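Local coordinates for hemoglobin-like protein (Methylacidiphilum infernorum, PDB 4NK2) that binds haem b as a group II truncated haemoglobin and probably binds oxygen reversibly at the haem iron, at the protoporphyrin IX containing Fe site. Sequence-based numbering; all coordinates share one arbitrary frame.

The protoporphyrin IX containing Fe site. Residues 82-83, 93, 96-97, 100, 111, 115, 120, 123-124, 126-127, 129, 134, 137, 161, 165-166, 169. With HEM (protoporphyrin IX containing Fe), chain B.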
loop_
_atom_site.group_PDB
_atom_site.type_symbol
_atom_site.label_atom_id
_atom_site.label_comp_id
_atom_site.label_asym_id
_atom_site.label_seq_id
_atom_site.Cartn_x
_atom_site.Cartn_y
_atom_site.Cartn_z
ATOM N N LEU A 82 -7.952 -12.345 10.025
ATOM C CA LEU A 82 -7.021 -12.544 8.907
ATOM C C LEU A 82 -6.511 -13.970 8.808
ATOM O O LEU A 82 -5.910 -14.342 7.788
ATOM C CB LEU A 82 -5.812 -11.617 9.036
ATOM C CG LEU A 82 -6.039 -10.111 8.976
ATOM C CD1 LEU A 82 -4.704 -9.389 9.070
ATOM C CD2 LEU A 82 -6.774 -9.745 7.686
ATOM N N PHE A 83 -6.729 -14.760 9.864
ATOM C CA PHE A 83 -6.095 -16.074 9.974
ATOM C C PHE A 83 -7.084 -17.208 9.902
ATOM O O PHE A 83 -8.281 -17.014 10.133
ATOM C CB PHE A 83 -5.292 -16.163 11.276
ATOM C CG PHE A 83 -4.224 -15.123 11.373
ATOM C CD1 PHE A 83 -2.954 -15.371 10.868
ATOM C CD2 PHE A 83 -4.494 -13.883 11.924
ATOM C CE1 PHE A 83 -1.974 -14.405 10.919
ATOM C CE2 PHE A 83 -3.506 -12.901 11.989
ATOM C CZ PHE A 83 -2.249 -13.165 11.477
ATOM N N LEU A 93 -0.117 -23.462 8.382
ATOM C CA LEU A 93 0.528 -22.150 8.460
ATOM C C LEU A 93 1.460 -22.015 9.667
ATOM O O LEU A 93 2.542 -21.449 9.550
ATOM C CB LEU A 93 -0.511 -21.022 8.435
ATOM C CG LEU A 93 -1.345 -20.931 7.152
ATOM C CD1 LEU A 93 -2.351 -19.787 7.200
ATOM C CD2 LEU A 93 -0.451 -20.783 5.933
ATOM N N ARG A 96 4.723 -23.734 8.683
ATOM C CA ARG A 96 5.511 -22.924 7.756
ATOM C C ARG A 96 6.219 -21.785 8.481
ATOM O O ARG A 96 7.396 -21.535 8.242
ATOM C CB ARG A 96 4.616 -22.321 6.665
ATOM C CG ARG A 96 3.965 -23.348 5.744
ATOM C CD ARG A 96 2.997 -22.677 4.789
ATOM N NE ARG A 96 2.164 -23.670 4.128
ATOM C CZ ARG A 96 1.243 -23.381 3.214
ATOM N NH1 ARG A 96 1.042 -22.122 2.853
ATOM N NH2 ARG A 96 0.535 -24.351 2.662
ATOM N N SER A 97 5.502 -21.066 9.343
ATOM C CA SER A 97 6.128 -19.963 10.070
ATOM C C SER A 97 7.218 -20.461 10.992
ATOM O O SER A 97 8.264 -19.814 11.143
ATOM C CB SER A 97 5.097 -19.192 10.897
ATOM O OG SER A 97 4.249 -18.444 10.055
ATOM N N PHE A 100 10.199 -21.382 9.010
ATOM C CA PHE A 100 10.883 -20.154 8.596
ATOM C C PHE A 100 11.717 -19.556 9.745
ATOM O O PHE A 100 12.883 -19.197 9.574
ATOM C CB PHE A 100 9.863 -19.125 8.090
ATOM C CG PHE A 100 10.482 -17.846 7.581
ATOM C CD1 PHE A 100 11.153 -17.816 6.362
ATOM C CD2 PHE A 100 10.378 -16.673 8.312
ATOM C CE1 PHE A 100 11.730 -16.640 5.889
ATOM C CE2 PHE A 100 10.961 -15.493 7.853
ATOM C CZ PHE A 100 11.631 -15.477 6.632
ATOM N N TYR A 111 12.541 -24.368 5.912
ATOM C CA TYR A 111 11.618 -23.594 5.073
ATOM C C TYR A 111 11.997 -23.645 3.595
ATOM O O TYR A 111 11.154 -23.892 2.729
ATOM C CB TYR A 111 11.511 -22.132 5.557
ATOM C CG TYR A 111 10.466 -21.338 4.796
ATOM C CD1 TYR A 111 9.133 -21.355 5.184
ATOM C CD2 TYR A 111 10.808 -20.591 3.674
ATOM C CE1 TYR A 111 8.168 -20.638 4.479
ATOM C CE2 TYR A 111 9.844 -19.872 2.963
ATOM C CZ TYR A 111 8.531 -19.908 3.372
ATOM O OH TYR A 111 7.579 -19.200 2.677
ATOM N N ARG A 115 8.839 -24.801 1.412
ATOM C CA ARG A 115 8.123 -23.728 0.718
ATOM C C ARG A 115 9.026 -23.073 -0.326
ATOM O O ARG A 115 8.547 -22.557 -1.345
ATOM C CB ARG A 115 7.602 -22.686 1.724
ATOM C CG ARG A 115 6.589 -23.254 2.745
ATOM C CD ARG A 115 5.277 -23.679 2.076
ATOM N NE ARG A 115 4.578 -22.536 1.488
ATOM C CZ ARG A 115 3.586 -22.629 0.606
ATOM N NH1 ARG A 115 3.167 -23.816 0.194
ATOM N NH2 ARG A 115 3.021 -21.533 0.128
ATOM N N MET A 120 9.108 -12.898 1.216
ATOM C CA MET A 120 8.065 -12.698 2.202
ATOM C C MET A 120 7.084 -11.592 1.865
ATOM O O MET A 120 5.908 -11.749 2.072
ATOM C CB MET A 120 8.659 -12.453 3.581
ATOM C CG MET A 120 8.929 -13.683 4.395
ATOM S SD MET A 120 7.571 -14.816 4.548
ATOM C CE MET A 120 8.361 -16.302 4.067
ATOM N N ARG A 123 4.798 -13.023 -0.801
ATOM C CA ARG A 123 3.907 -14.043 -0.250
ATOM C C ARG A 123 2.788 -13.390 0.569
ATOM O O ARG A 123 1.656 -13.890 0.581
ATOM C CB ARG A 123 4.683 -15.074 0.593
ATOM C CG ARG A 123 5.599 -15.999 -0.220
ATOM C CD ARG A 123 6.330 -17.020 0.675
ATOM N NE ARG A 123 7.350 -17.796 -0.047
ATOM C CZ ARG A 123 7.144 -19.000 -0.582
ATOM N NH1 ARG A 123 5.946 -19.568 -0.493
ATOM N NH2 ARG A 123 8.134 -19.644 -1.204
ATOM N N HIS A 124 3.069 -12.267 1.213
ATOM C CA HIS A 124 2.068 -11.612 2.046
ATOM C C HIS A 124 1.052 -10.746 1.284
ATOM O O HIS A 124 0.105 -10.285 1.875
ATOM C CB HIS A 124 2.713 -10.828 3.199
ATOM C CG HIS A 124 3.115 -11.679 4.367
ATOM N ND1 HIS A 124 4.283 -12.398 4.392
ATOM C CD2 HIS A 124 2.502 -11.924 5.547
ATOM C CE1 HIS A 124 4.372 -13.050 5.533
ATOM N NE2 HIS A 124 3.306 -12.778 6.255
ATOM N N SER A 126 -1.112 -11.825 -0.362
ATOM C CA SER A 126 -2.340 -12.627 -0.243
ATOM C C SER A 126 -3.206 -12.252 0.966
ATOM O O SER A 126 -4.251 -12.866 1.202
ATOM C CB SER A 126 -1.978 -14.114 -0.150
ATOM O OG SER A 126 -1.184 -14.522 -1.252
ATOM N N VAL A 127 -2.771 -11.273 1.738
ATOM C CA VAL A 127 -3.522 -10.841 2.902
ATOM C C VAL A 127 -3.370 -9.347 3.089
ATOM O O VAL A 127 -2.304 -8.808 2.910
ATOM C CB VAL A 127 -3.111 -11.616 4.169
ATOM C CG1 VAL A 127 -1.641 -11.600 4.351
ATOM C CG2 VAL A 127 -3.794 -11.070 5.382
ATOM N N ILE A 129 -2.650 -6.135 4.788
ATOM C CA ILE A 129 -1.928 -5.808 6.017
ATOM C C ILE A 129 -1.714 -4.309 6.062
ATOM O O ILE A 129 -0.932 -3.771 5.264
ATOM C CB ILE A 129 -0.560 -6.517 6.068
ATOM C CG1 ILE A 129 -0.750 -8.045 6.078
ATOM C CG2 ILE A 129 0.242 -6.039 7.328
ATOM C CD1 ILE A 129 0.526 -8.857 5.807
ATOM N N ARG A 134 0.222 -4.573 11.512
ATOM C CA ARG A 134 1.613 -4.827 11.883
ATOM C C ARG A 134 1.849 -4.541 13.361
ATOM O O ARG A 134 2.554 -5.301 14.034
ATOM C CB ARG A 134 2.590 -3.996 11.042
ATOM C CG ARG A 134 3.950 -3.832 11.741
ATOM C CD ARG A 134 4.978 -3.101 10.874
ATOM N NE ARG A 134 6.234 -2.902 11.591
ATOM C CZ ARG A 134 6.530 -1.825 12.319
ATOM N NH1 ARG A 134 5.667 -0.818 12.416
ATOM N NH2 ARG A 134 7.701 -1.747 12.941
ATOM N N TRP A 137 0.305 -7.428 15.283
ATOM C CA TRP A 137 1.135 -8.620 15.078
ATOM C C TRP A 137 2.395 -8.533 15.951
ATOM O O TRP A 137 2.794 -9.515 16.583
ATOM C CB TRP A 137 1.496 -8.719 13.593
ATOM C CG TRP A 137 2.294 -9.932 13.120
ATOM C CD1 TRP A 137 1.799 -11.070 12.535
ATOM C CD2 TRP A 137 3.724 -10.066 13.101
ATOM N NE1 TRP A 137 2.831 -11.914 12.186
ATOM C CE2 TRP A 137 4.022 -11.322 12.524
ATOM C CE3 TRP A 137 4.779 -9.255 13.540
ATOM C CZ2 TRP A 137 5.331 -11.784 12.372
ATOM C CZ3 TRP A 137 6.082 -9.708 13.380
ATOM C CH2 TRP A 137 6.346 -10.966 12.810
ATOM N N TRP A 161 14.971 -7.825 14.449
ATOM C CA TRP A 161 14.685 -8.482 13.172
ATOM C C TRP A 161 13.211 -8.363 12.795
ATOM O O TRP A 161 12.877 -7.850 11.723
ATOM C CB TRP A 161 15.102 -9.954 13.192
ATOM C CG TRP A 161 14.661 -10.704 11.950
ATOM C CD1 TRP A 161 14.829 -10.310 10.647
ATOM C CD2 TRP A 161 13.990 -11.973 11.901
ATOM N NE1 TRP A 161 14.297 -11.262 9.794
ATOM C CE2 TRP A 161 13.775 -12.286 10.541
ATOM C CE3 TRP A 161 13.549 -12.873 12.881
ATOM C CZ2 TRP A 161 13.139 -13.464 10.134
ATOM C CZ3 TRP A 161 12.920 -14.035 12.481
ATOM C CH2 TRP A 161 12.722 -14.325 11.112
ATOM N N PHE A 165 11.682 -6.118 9.816
ATOM C CA PHE A 165 11.279 -6.937 8.674
ATOM C C PHE A 165 9.778 -6.809 8.449
ATOM O O PHE A 165 9.304 -6.819 7.308
ATOM C CB PHE A 165 11.640 -8.405 8.918
ATOM C CG PHE A 165 11.573 -9.270 7.679
ATOM C CD1 PHE A 165 11.834 -8.740 6.422
ATOM C CD2 PHE A 165 11.267 -10.620 7.778
ATOM C CE1 PHE A 165 11.787 -9.546 5.284
ATOM C CE2 PHE A 165 11.211 -11.430 6.639
ATOM C CZ PHE A 165 11.468 -10.890 5.397
ATOM N N SER A 166 9.025 -6.689 9.542
ATOM C CA SER A 166 7.569 -6.596 9.455
ATOM C C SER A 166 7.122 -5.360 8.675
ATOM O O SER A 166 6.031 -5.338 8.096
ATOM C CB SER A 166 6.928 -6.613 10.851
ATOM O OG SER A 166 7.404 -5.556 11.685
ATOM N N MET A 169 6.099 -6.036 5.110
ATOM C CA MET A 169 4.890 -6.816 4.816
ATOM C C MET A 169 3.679 -5.906 4.594
ATOM O O MET A 169 2.652 -6.345 4.064
ATOM C CB MET A 169 4.601 -7.789 5.951
ATOM C CG MET A 169 5.807 -8.661 6.321
ATOM S SD MET A 169 6.474 -9.477 4.855
ATOM C CE MET A 169 8.179 -9.403 5.387
HETATM C CHA HEM B . 1.951 -16.252 6.311
HETATM C CHB HEM B . -0.077 -12.498 8.587
HETATM C CHC HEM B . 4.331 -10.471 9.100
HETATM C CHD HEM B . 6.117 -14.966 8.488
HETATM C C1A HEM B . 0.994 -15.391 6.788
HETATM C C2A HEM B . -0.450 -15.476 6.579
HETATM C C3A HEM B . -0.994 -14.422 7.222
HETATM C C4A HEM B . 0.073 -13.648 7.841
HETATM C CMA HEM B . -2.490 -14.050 7.334
HETATM C CAA HEM B . -1.187 -16.576 5.761
HETATM C CBA HEM B . -1.410 -16.018 4.339
HETATM C CGA HEM B . -2.087 -16.955 3.343
HETATM O O1A HEM B . -3.011 -16.497 2.612
HETATM O O2A HEM B . -1.723 -18.158 3.239
HETATM C C1B HEM B . 0.906 -11.555 8.849
HETATM C C2B HEM B . 0.712 -10.183 9.291
HETATM C C3B HEM B . 1.926 -9.621 9.432
HETATM C C4B HEM B . 2.945 -10.609 9.092
HETATM C CMB HEM B . -0.635 -9.485 9.574
HETATM C CAB HEM B . 2.167 -8.168 9.883
HETATM C CBB HEM B . 3.370 -7.610 9.702
HETATM C C1C HEM B . 5.223 -11.525 9.031
HETATM C C2C HEM B . 6.657 -11.500 9.284
HETATM C C3C HEM B . 7.140 -12.745 9.102
HETATM C C4C HEM B . 6.033 -13.611 8.742
HETATM C CMC HEM B . 7.476 -10.246 9.665
HETATM C CAC HEM B . 8.597 -13.239 9.264
HETATM C CBC HEM B . 9.497 -12.546 9.975
HETATM C C1D HEM B . 5.232 -15.704 7.735
HETATM C C2D HEM B . 5.515 -16.950 7.039
HETATM C C3D HEM B . 4.204 -17.343 6.377
HETATM C C4D HEM B . 3.263 -16.300 6.719
HETATM C CMD HEM B . 6.841 -17.750 6.980
HETATM C CAD HEM B . 3.956 -18.582 5.489
HETATM C CBD HEM B . 4.436 -18.222 4.080
HETATM C CGD HEM B . 4.196 -19.426 3.198
HETATM O O1D HEM B . 3.015 -19.707 2.885
HETATM O O2D HEM B . 5.187 -20.109 2.822
HETATM N NA HEM B . 1.268 -14.276 7.557
HETATM N NB HEM B . 2.273 -11.763 8.748
HETATM N NC HEM B . 4.895 -12.836 8.712
HETATM N ND HEM B . 3.906 -15.363 7.520
HETATM FE FE HEM B . 3.113 -13.510 8.059
#
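His124, with CG roughly anti to its carbonyl carbon (chi1 -80°), stands its imidazole over the centre of the porphyrin, while Trp137, CG anti to the backbone N (chi1 -177°), lays its indole flat against the opposite, distal face. This is the haem pocket of a truncated globin, and it buries nearly all of the cofactor. His124 is the proximal ligand: NE2 binds FE at 2.0 Å, giving a near square pyramidal iron with the four pyrrole nitrogens. At the other end of the ring, ND1 donates to Met120 O at 2.9 Å; that oxygen lies in the imidazole plane, so the bond fixes the ring's rotation and may make the histidine a stronger donor to iron. On the distal side the five-membered ring of Trp137 stacks on pyrrole B of HEM, the two planes 9° apart, and its six-membered ring reaches over pyrrole C and the CHC methine bridge. Ile129 CD1 presses on pyrrole B from the proximal face, so that pyrrole is sandwiched.

The D propionate is held by a basic cluster. Its O2D accepts from Tyr111 OH at 2.6 Å and from Arg115 NE at 2.8 Å, the latter bond lying in the guanidinium plane. Bends at chi2 and chi3 bring Arg115 NE round to O2D; its CB packs on one face of the tyrosine ring, with Phe100 on the other. Arg123 adds a longer salt bridge from NH1 and donates through NH2 to Arg115 O, tying two arginines together. The extended Arg96 donates from NH1 to O1D at 3.1 Å, and that same NH1 sits 3.4 Å above the centre of the Arg115 guanidinium plane.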